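CEP104 (Gallus gallus, PDB 5JO8) is a centriolar protein whose TOG domain, an all-helical array, probably binds tubulin or microtubules. Local coordinates at residues V40-G48 with A60-L68; K77-R85 with Y117-E127. All coordinates share one frame; numbering follows the deposited sequence.

Contact 1. Residues V40-G48 with A60-L68; sequences VFGEALVSG and ALLAVYKKL
Phe41 and Val64 meet through a CH-pi contact: Val64 CG2 stands over the middle of the ring, 4.2 Å from its centroid and 5° off the normal. The opposite face lies on Val40 CG1, sandwiching the ring between two valine methyls. Its in-plane edge is met by Leu68 CD1, 3.8 Å from Phe41 CE1, while Val64 CG1 touches Phe41 CZ at 3.7 Å. Aliphatic contacts continue through Leu45. With CG anti to the backbone N (chi1 -175°), its two methyls reach helix 54-69, where Leu45 CD2 lies 3.5 Å from Val64 CG2 and CD1 3.8 Å from Ala63 CB. Cutting this side chain back to an alanine is likely to leave the Val64 CG2 and Ala63 methyls without leucine partners and to open a gap between the helices. At the far end a methyl packs on main chain: Ala60 CB sits 3.5 Å from Leu45 O and touches Gly48, where a side chain would be tight against it. Gly42, with positive phi, follows helix 35-41 and takes the N-cap position of helix 43-49, so Phe41 and Leu45 approach from successive helices. Cohesion in this part of the TOG domain is therefore apolar, resting on shape and burial.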
loop_
_atom_site.group_PDB
_atom_site.type_symbol
_atom_site.label_atom_id
_atom_site.label_comp_id
_atom_site.label_asym_id
_atom_site.label_seq_id
_atom_site.Cartn_x
_atom_site.Cartn_y
_atom_site.Cartn_z
ATOM N N VAL A 40 22.704 10.670 8.700
ATOM C CA VAL A 40 23.097 9.726 7.667
ATOM C C VAL A 40 23.483 10.428 6.370
ATOM O O VAL A 40 24.484 10.077 5.740
ATOM C CB VAL A 40 21.965 8.699 7.411
ATOM C CG1 VAL A 40 22.271 7.838 6.196
ATOM C CG2 VAL A 40 21.746 7.839 8.638
ATOM N N PHE A 41 22.676 11.407 5.961
ATOM C CA PHE A 41 22.847 12.013 4.641
ATOM C C PHE A 41 23.429 13.421 4.619
ATOM O O PHE A 41 23.798 13.919 3.560
ATOM C CB PHE A 41 21.509 12.035 3.904
ATOM C CG PHE A 41 20.941 10.680 3.664
ATOM C CD1 PHE A 41 21.622 9.755 2.891
ATOM C CD2 PHE A 41 19.716 10.328 4.205
ATOM C CE1 PHE A 41 21.092 8.497 2.662
ATOM C CE2 PHE A 41 19.188 9.073 3.982
ATOM C CZ PHE A 41 19.871 8.159 3.218
ATOM N N GLY A 42 23.472 14.071 5.772
ATOM C CA GLY A 42 23.905 15.452 5.826
ATOM C C GLY A 42 22.750 16.417 5.687
ATOM O O GLY A 42 21.711 16.093 5.094
ATOM N N GLU A 43 22.921 17.612 6.236
ATOM C CA GLU A 43 21.840 18.581 6.254
ATOM C C GLU A 43 21.506 19.121 4.864
ATOM O O GLU A 43 20.342 19.422 4.579
ATOM C CB GLU A 43 22.136 19.723 7.236
ATOM C CG GLU A 43 21.013 20.742 7.333
ATOM C CD GLU A 43 21.188 21.711 8.480
ATOM O OE1 GLU A 43 22.075 21.481 9.327
ATOM O OE2 GLU A 43 20.429 22.703 8.528
ATOM N N ALA A 44 22.508 19.225 3.991
ATOM C CA ALA A 44 22.289 19.767 2.649
ATOM C C ALA A 44 21.283 18.927 1.860
ATOM O O ALA A 44 20.335 19.460 1.271
ATOM C CB ALA A 44 23.608 19.879 1.887
ATOM N N LEU A 45 21.480 17.611 1.870
ATOM C CA LEU A 45 20.570 16.712 1.175
ATOM C C LEU A 45 19.171 16.797 1.774
ATOM O O LEU A 45 18.187 16.878 1.038
ATOM C CB LEU A 45 21.082 15.267 1.206
ATOM C CG LEU A 45 20.270 14.236 0.412
ATOM C CD1 LEU A 45 21.187 13.126 -0.093
ATOM C CD2 LEU A 45 19.136 13.646 1.262
ATOM N N VAL A 46 19.078 16.737 3.099
ATOM C CA VAL A 46 17.768 16.763 3.750
ATOM C C VAL A 46 17.053 18.085 3.487
ATOM O O VAL A 46 15.843 18.112 3.238
ATOM C CB VAL A 46 17.876 16.429 5.255
ATOM C CG1 VAL A 46 16.541 16.633 5.957
ATOM C CG2 VAL A 46 18.357 15.002 5.439
ATOM N N SER A 47 17.803 19.185 3.515
ATOM C CA SER A 47 17.228 20.478 3.165
ATOM C C SER A 47 16.643 20.444 1.759
ATOM O O SER A 47 15.585 21.032 1.505
ATOM C CB SER A 47 18.281 21.587 3.282
ATOM O OG SER A 47 18.708 21.721 4.630
ATOM N N GLY A 48 17.327 19.763 0.841
ATOM C CA GLY A 48 16.790 19.569 -0.497
ATOM C C GLY A 48 15.474 18.804 -0.480
ATOM O O GLY A 48 14.504 19.202 -1.126
ATOM N N ALA A 60 17.147 15.403 -4.356
ATOM C CA ALA A 60 17.524 14.812 -3.073
ATOM C C ALA A 60 17.221 13.317 -3.028
ATOM O O ALA A 60 18.048 12.522 -2.566
ATOM C CB ALA A 60 16.858 15.538 -1.914
ATOM N N LEU A 61 16.041 12.932 -3.499
ATOM C CA LEU A 61 15.668 11.522 -3.508
ATOM C C LEU A 61 16.540 10.687 -4.452
ATOM O O LEU A 61 16.904 9.548 -4.139
ATOM C CB LEU A 61 14.189 11.380 -3.876
ATOM C CG LEU A 61 13.259 12.083 -2.879
ATOM C CD1 LEU A 61 11.865 12.212 -3.485
ATOM C CD2 LEU A 61 13.203 11.370 -1.526
ATOM N N LEU A 62 16.872 11.250 -5.611
ATOM C CA LEU A 62 17.778 10.582 -6.537
ATOM C C LEU A 62 19.191 10.485 -5.962
ATOM O O LEU A 62 19.910 9.525 -6.241
ATOM C CB LEU A 62 17.763 11.283 -7.898
ATOM C CG LEU A 62 16.394 11.196 -8.579
ATOM C CD1 LEU A 62 16.397 11.918 -9.921
ATOM C CD2 LEU A 62 15.959 9.736 -8.735
ATOM N N ALA A 63 19.586 11.465 -5.159
ATOM C CA ALA A 63 20.895 11.407 -4.502
ATOM C C ALA A 63 20.927 10.315 -3.442
ATOM O O ALA A 63 21.953 9.656 -3.254
ATOM C CB ALA A 63 21.269 12.748 -3.884
ATOM N N VAL A 64 19.809 10.131 -2.746
ATOM C CA VAL A 64 19.699 9.069 -1.757
ATOM C C VAL A 64 19.776 7.729 -2.464
ATOM O O VAL A 64 20.467 6.820 -1.995
ATOM C CB VAL A 64 18.414 9.209 -0.925
ATOM C CG1 VAL A 64 18.191 7.972 -0.046
ATOM C CG2 VAL A 64 18.470 10.461 -0.083
ATOM N N TYR A 65 19.090 7.612 -3.598
ATOM C CA TYR A 65 19.155 6.404 -4.401
ATOM C C TYR A 65 20.608 6.097 -4.762
ATOM O O TYR A 65 21.082 4.979 -4.578
ATOM C CB TYR A 65 18.312 6.572 -5.675
ATOM C CG TYR A 65 18.564 5.500 -6.711
ATOM C CD1 TYR A 65 19.605 5.630 -7.632
ATOM C CD2 TYR A 65 17.783 4.352 -6.765
ATOM C CE1 TYR A 65 19.861 4.658 -8.562
ATOM C CE2 TYR A 65 18.036 3.364 -7.711
ATOM C CZ TYR A 65 19.076 3.536 -8.606
ATOM O OH TYR A 65 19.354 2.574 -9.542
ATOM N N LYS A 66 21.316 7.092 -5.283
ATOM C CA LYS A 66 22.724 6.901 -5.617
ATOM C C LYS A 66 23.587 6.511 -4.405
ATOM O O LYS A 66 24.416 5.594 -4.493
ATOM C CB LYS A 66 23.288 8.157 -6.270
ATOM C CG LYS A 66 24.757 8.035 -6.642
ATOM C CD LYS A 66 25.179 9.216 -7.490
ATOM C CE LYS A 66 26.669 9.194 -7.774
ATOM N NZ LYS A 66 27.055 8.035 -8.614
ATOM N N LYS A 67 23.402 7.199 -3.281
ATOM C CA LYS A 67 24.214 6.928 -2.089
ATOM C C LYS A 67 24.009 5.485 -1.609
ATOM O O LYS A 67 24.973 4.773 -1.307
ATOM C CB LYS A 67 23.889 7.928 -0.974
ATOM C CG LYS A 67 24.720 7.751 0.305
ATOM C CD LYS A 67 26.166 8.139 0.077
ATOM C CE LYS A 67 26.995 7.955 1.341
ATOM N NZ LYS A 67 26.482 8.784 2.468
ATOM N N LEU A 68 22.758 5.040 -1.530
ATOM C CA LEU A 68 22.498 3.663 -1.121
ATOM C C LEU A 68 23.013 2.629 -2.123
ATOM O O LEU A 68 23.598 1.628 -1.708
ATOM C CB LEU A 68 21.011 3.442 -0.845
ATOM C CG LEU A 68 20.569 3.746 0.590
ATOM C CD1 LEU A 68 20.607 5.240 0.862
ATOM C CD2 LEU A 68 19.164 3.192 0.855
#

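Contact 2. Residues K77-R85 with Y117-E127; sequences KEDLRNMLR and YVPKHKLGKLE
Leu80 packs on the C-terminal end of helix 100-121, against Tyr117 and His121. Its CB lies 3.5 Å from Tyr117 OH and also packs on Leu123 CD2; CG comes next beside the same hydroxyl. The branches then part. Leu80 CD2 touches that hydroxyl too and sits over the centre of the His121 ring, a CH-pi contact 3.7 Å from the centroid, whereas CD1 reaches His121 ND1 at 3.4 Å. Placing Tyr117 CG anti to its own N (chi1 -176°) sends the phenol across to helix 77-94, where OH donates to Leu80 O at 2.8 Å, in the carbonyl plane and on a lone pair. That oxygen also accepts from Leu84 N. One turn on, Leu84 CD1 presses tightly on Val118 CG2.

Polar links flank this core. Lys77 NZ donates to His121 O from above the carbonyl plane, and a water joins NZ to His121 ND1; a second water bridges Arg81 NH1 and Leu123 O. Arg85 holds Glu127 side-on, NE to OE1 at 2.8 Å and NH2 to OE2 at 2.9 Å, the guanidinium and carboxylate planes 32° apart. Lys122, with positive phi, closes helix 100-121 in a Schellman motif. In this packing of neighbouring TOG-domain helices, the two-pronged salt bridge probably offsets the charge of buried Glu127, while the lysine and tyrosine bonds join the C-terminal end of helix 100-121 to helix 77-94.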
loop_
_atom_site.group_PDB
_atom_site.type_symbol
_atom_site.label_atom_id
_atom_site.label_comp_id
_atom_site.label_asym_id
_atom_site.label_seq_id
_atom_site.Cartn_x
_atom_site.Cartn_y
_atom_site.Cartn_z
ATOM N N LYS A 77 27.004 -3.417 9.155
ATOM C CA LYS A 77 25.566 -3.642 9.023
ATOM C C LYS A 77 24.717 -2.579 9.711
ATOM O O LYS A 77 23.636 -2.240 9.229
ATOM C CB LYS A 77 25.196 -5.026 9.556
ATOM C CG LYS A 77 25.902 -6.174 8.852
ATOM C CD LYS A 77 25.607 -6.187 7.359
ATOM C CE LYS A 77 26.117 -7.465 6.715
ATOM N NZ LYS A 77 26.139 -7.406 5.232
ATOM N N GLU A 78 25.194 -2.057 10.833
ATOM C CA GLU A 78 24.447 -1.068 11.594
ATOM C C GLU A 78 24.314 0.226 10.787
ATOM O O GLU A 78 23.261 0.867 10.798
ATOM C CB GLU A 78 25.123 -0.819 12.952
ATOM C CG GLU A 78 24.411 0.184 13.851
ATOM C CD GLU A 78 23.024 -0.269 14.293
ATOM O OE1 GLU A 78 22.722 -1.481 14.210
ATOM O OE2 GLU A 78 22.234 0.596 14.732
ATOM N N ASP A 79 25.384 0.589 10.085
ATOM C CA ASP A 79 25.387 1.760 9.216
ATOM C C ASP A 79 24.431 1.567 8.053
ATOM O O ASP A 79 23.697 2.482 7.689
ATOM C CB ASP A 79 26.781 2.031 8.655
ATOM C CG ASP A 79 27.780 2.442 9.724
ATOM O OD1 ASP A 79 27.364 2.783 10.855
ATOM O OD2 ASP A 79 28.989 2.437 9.415
ATOM N N LEU A 80 24.470 0.389 7.447
ATOM C CA LEU A 80 23.525 0.073 6.382
ATOM C C LEU A 80 22.072 0.098 6.862
ATOM O O LEU A 80 21.190 0.553 6.131
ATOM C CB LEU A 80 23.847 -1.274 5.755
ATOM C CG LEU A 80 25.200 -1.393 5.044
ATOM C CD1 LEU A 80 25.551 -2.862 4.899
ATOM C CD2 LEU A 80 25.174 -0.686 3.682
ATOM N N ARG A 81 21.806 -0.383 8.075
ATOM C CA ARG A 81 20.446 -0.317 8.624
ATOM C C ARG A 81 20.022 1.123 8.855
ATOM O O ARG A 81 18.923 1.514 8.482
ATOM C CB ARG A 81 20.346 -1.051 9.966
ATOM C CG ARG A 81 20.157 -2.551 9.906
ATOM C CD ARG A 81 19.958 -3.129 11.323
ATOM N NE ARG A 81 21.161 -3.071 12.165
ATOM C CZ ARG A 81 22.097 -4.019 12.214
ATOM N NH1 ARG A 81 21.996 -5.104 11.457
ATOM N NH2 ARG A 81 23.150 -3.876 13.013
ATOM N N ASN A 82 20.881 1.908 9.496
ATOM C CA ASN A 82 20.561 3.305 9.765
ATOM C C ASN A 82 20.304 4.066 8.468
ATOM O O ASN A 82 19.430 4.929 8.403
ATOM C CB ASN A 82 21.683 3.979 10.557
ATOM C CG ASN A 82 21.822 3.418 11.946
ATOM O OD1 ASN A 82 20.879 2.840 12.490
ATOM N ND2 ASN A 82 22.999 3.586 12.534
ATOM N N MET A 83 21.075 3.748 7.440
ATOM C CA MET A 83 20.890 4.396 6.154
ATOM C C MET A 83 19.548 4.024 5.535
ATOM O O MET A 83 18.875 4.879 4.967
ATOM C CB MET A 83 22.024 4.033 5.209
ATOM C CG MET A 83 22.008 4.833 3.937
ATOM S SD MET A 83 23.498 4.546 2.969
ATOM C CE MET A 83 24.760 5.032 4.140
ATOM N N LEU A 84 19.172 2.751 5.639
ATOM C CA LEU A 84 17.870 2.311 5.151
ATOM C C LEU A 84 16.780 3.055 5.898
ATOM O O LEU A 84 15.821 3.531 5.290
ATOM C CB LEU A 84 17.686 0.802 5.333
ATOM C CG LEU A 84 16.310 0.233 4.946
ATOM C CD1 LEU A 84 16.445 -1.198 4.491
ATOM C CD2 LEU A 84 15.276 0.327 6.074
ATOM N N ARG A 85 16.884 3.118 7.221
ATOM C CA ARG A 85 15.833 3.754 7.991
ATOM C C ARG A 85 15.713 5.234 7.638
ATOM O O ARG A 85 14.607 5.762 7.512
ATOM C CB ARG A 85 16.076 3.561 9.490
ATOM C CG ARG A 85 16.209 2.102 9.903
ATOM C CD ARG A 85 14.891 1.359 9.795
ATOM N NE ARG A 85 14.963 -0.018 10.299
ATOM C CZ ARG A 85 14.446 -0.429 11.453
ATOM N NH1 ARG A 85 13.812 0.425 12.247
ATOM N NH2 ARG A 85 14.561 -1.700 11.814
ATOM N N TYR A 117 18.668 -3.442 -2.244
ATOM C CA TYR A 117 19.538 -3.072 -1.127
ATOM C C TYR A 117 19.482 -4.075 0.023
ATOM O O TYR A 117 20.518 -4.581 0.469
ATOM C CB TYR A 117 19.141 -1.681 -0.656
ATOM C CG TYR A 117 19.978 -1.056 0.437
ATOM C CD1 TYR A 117 21.087 -0.278 0.130
ATOM C CD2 TYR A 117 19.609 -1.178 1.775
ATOM C CE1 TYR A 117 21.833 0.334 1.128
ATOM C CE2 TYR A 117 20.334 -0.564 2.776
ATOM C CZ TYR A 117 21.450 0.184 2.448
ATOM O OH TYR A 117 22.137 0.798 3.460
ATOM N N VAL A 118 18.287 -4.344 0.529
ATOM C CA VAL A 118 18.147 -5.360 1.572
ATOM C C VAL A 118 18.773 -6.711 1.198
ATOM O O VAL A 118 19.581 -7.232 1.971
ATOM C CB VAL A 118 16.693 -5.481 2.068
ATOM C CG1 VAL A 118 16.557 -6.649 3.039
ATOM C CG2 VAL A 118 16.272 -4.192 2.740
ATOM N N PRO A 119 18.462 -7.262 0.008
ATOM C CA PRO A 119 19.110 -8.533 -0.344
ATOM C C PRO A 119 20.615 -8.427 -0.559
ATOM O O PRO A 119 21.345 -9.347 -0.161
ATOM C CB PRO A 119 18.445 -8.919 -1.671
ATOM C CG PRO A 119 17.190 -8.173 -1.712
ATOM C CD PRO A 119 17.403 -6.909 -0.956
ATOM N N LYS A 120 21.071 -7.343 -1.183
ATOM C CA LYS A 120 22.507 -7.136 -1.423
ATOM C C LYS A 120 23.293 -7.216 -0.113
ATOM O O LYS A 120 24.357 -7.846 -0.042
ATOM C CB LYS A 120 22.761 -5.777 -2.094
ATOM C CG LYS A 120 24.242 -5.408 -2.280
ATOM C CD LYS A 120 24.376 -4.042 -2.953
ATOM C CE LYS A 120 25.816 -3.528 -2.946
ATOM N NZ LYS A 120 25.909 -2.142 -3.517
ATOM N N HIS A 121 22.748 -6.593 0.930
ATOM C CA HIS A 121 23.447 -6.445 2.203
ATOM C C HIS A 121 23.000 -7.445 3.270
ATOM O O HIS A 121 23.452 -7.381 4.415
ATOM C CB HIS A 121 23.299 -5.010 2.718
ATOM C CG HIS A 121 23.926 -3.991 1.818
ATOM N ND1 HIS A 121 25.293 -3.896 1.641
ATOM C CD2 HIS A 121 23.376 -3.046 1.020
ATOM C CE1 HIS A 121 25.556 -2.929 0.782
ATOM N NE2 HIS A 121 24.413 -2.396 0.389
ATOM N N LYS A 122 22.126 -8.366 2.871
ATOM C CA LYS A 122 21.627 -9.433 3.738
ATOM C C LYS A 122 21.082 -8.890 5.055
ATOM O O LYS A 122 21.345 -9.448 6.108
ATOM C CB LYS A 122 22.730 -10.470 4.012
ATOM C CG LYS A 122 23.282 -11.139 2.755
ATOM C CD LYS A 122 24.524 -11.969 3.068
ATOM C CE LYS A 122 25.256 -12.381 1.796
ATOM N NZ LYS A 122 26.512 -13.126 2.092
ATOM N N LEU A 123 20.318 -7.807 4.990
ATOM C CA LEU A 123 19.858 -7.127 6.194
ATOM C C LEU A 123 18.725 -7.860 6.910
ATOM O O LEU A 123 18.473 -7.620 8.088
ATOM C CB LEU A 123 19.428 -5.692 5.872
ATOM C CG LEU A 123 20.593 -4.799 5.452
ATOM C CD1 LEU A 123 20.132 -3.355 5.297
ATOM C CD2 LEU A 123 21.752 -4.893 6.438
ATOM N N GLY A 124 18.039 -8.741 6.189
ATOM C CA GLY A 124 16.989 -9.545 6.799
ATOM C C GLY A 124 15.602 -8.995 6.547
ATOM O O GLY A 124 15.444 -7.788 6.297
ATOM N N LYS A 125 14.609 -9.867 6.688
ATOM C CA LYS A 125 13.244 -9.541 6.295
ATOM C C LYS A 125 12.557 -8.606 7.280
ATOM O O LYS A 125 11.530 -8.007 6.943
ATOM C CB LYS A 125 12.409 -10.804 6.060
ATOM C CG LYS A 125 12.990 -11.763 5.021
ATOM C CD LYS A 125 13.530 -11.054 3.777
ATOM C CE LYS A 125 12.411 -10.499 2.910
ATOM N NZ LYS A 125 11.556 -11.580 2.299
ATOM N N LEU A 126 13.109 -8.449 8.479
ATOM C CA LEU A 126 12.616 -7.418 9.393
ATOM C C LEU A 126 12.740 -6.040 8.733
ATOM O O LEU A 126 11.848 -5.194 8.867
ATOM C CB LEU A 126 13.369 -7.470 10.743
ATOM C CG LEU A 126 12.993 -6.563 11.923
ATOM C CD1 LEU A 126 13.712 -7.063 13.165
ATOM C CD2 LEU A 126 13.336 -5.092 11.725
ATOM N N GLU A 127 13.845 -5.811 8.031
ATOM C CA GLU A 127 14.043 -4.526 7.373
ATOM C C GLU A 127 13.070 -4.361 6.216
ATOM O O GLU A 127 12.506 -3.284 6.037
ATOM C CB GLU A 127 15.482 -4.357 6.905
ATOM C CG GLU A 127 16.459 -4.366 8.075
ATOM C CD GLU A 127 16.185 -3.248 9.072
ATOM O OE1 GLU A 127 15.800 -2.138 8.647
ATOM O OE2 GLU A 127 16.347 -3.478 10.293
HETATM O O HOH W 1 26.800 -5.812 3.015
HETATM O O HOH W 2 19.545 -5.690 9.658
#

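Both segments of contact 1 precede those of contact 2 in the chain, and the contact centres lie about 17 Å apart on the same side of the centre of the chain. Contact 1 joins helices 35-41 and 43-49 to helix 54-69; contact 2 joins the next helix, 77-94, to helix 100-121 and the start of helix 125-142. They touch directly: Leu68 CD1 is 3.4 Å from Met83 CG, and Val40 CG1 is 3.7 Å from Met83 CA. Leu68 also packs on Tyr117, so helix 54-69 adjoins both partners in contact 2. Packing among these four residues thus links the two contacts, and the first helices of the TOG array adjoin without a break.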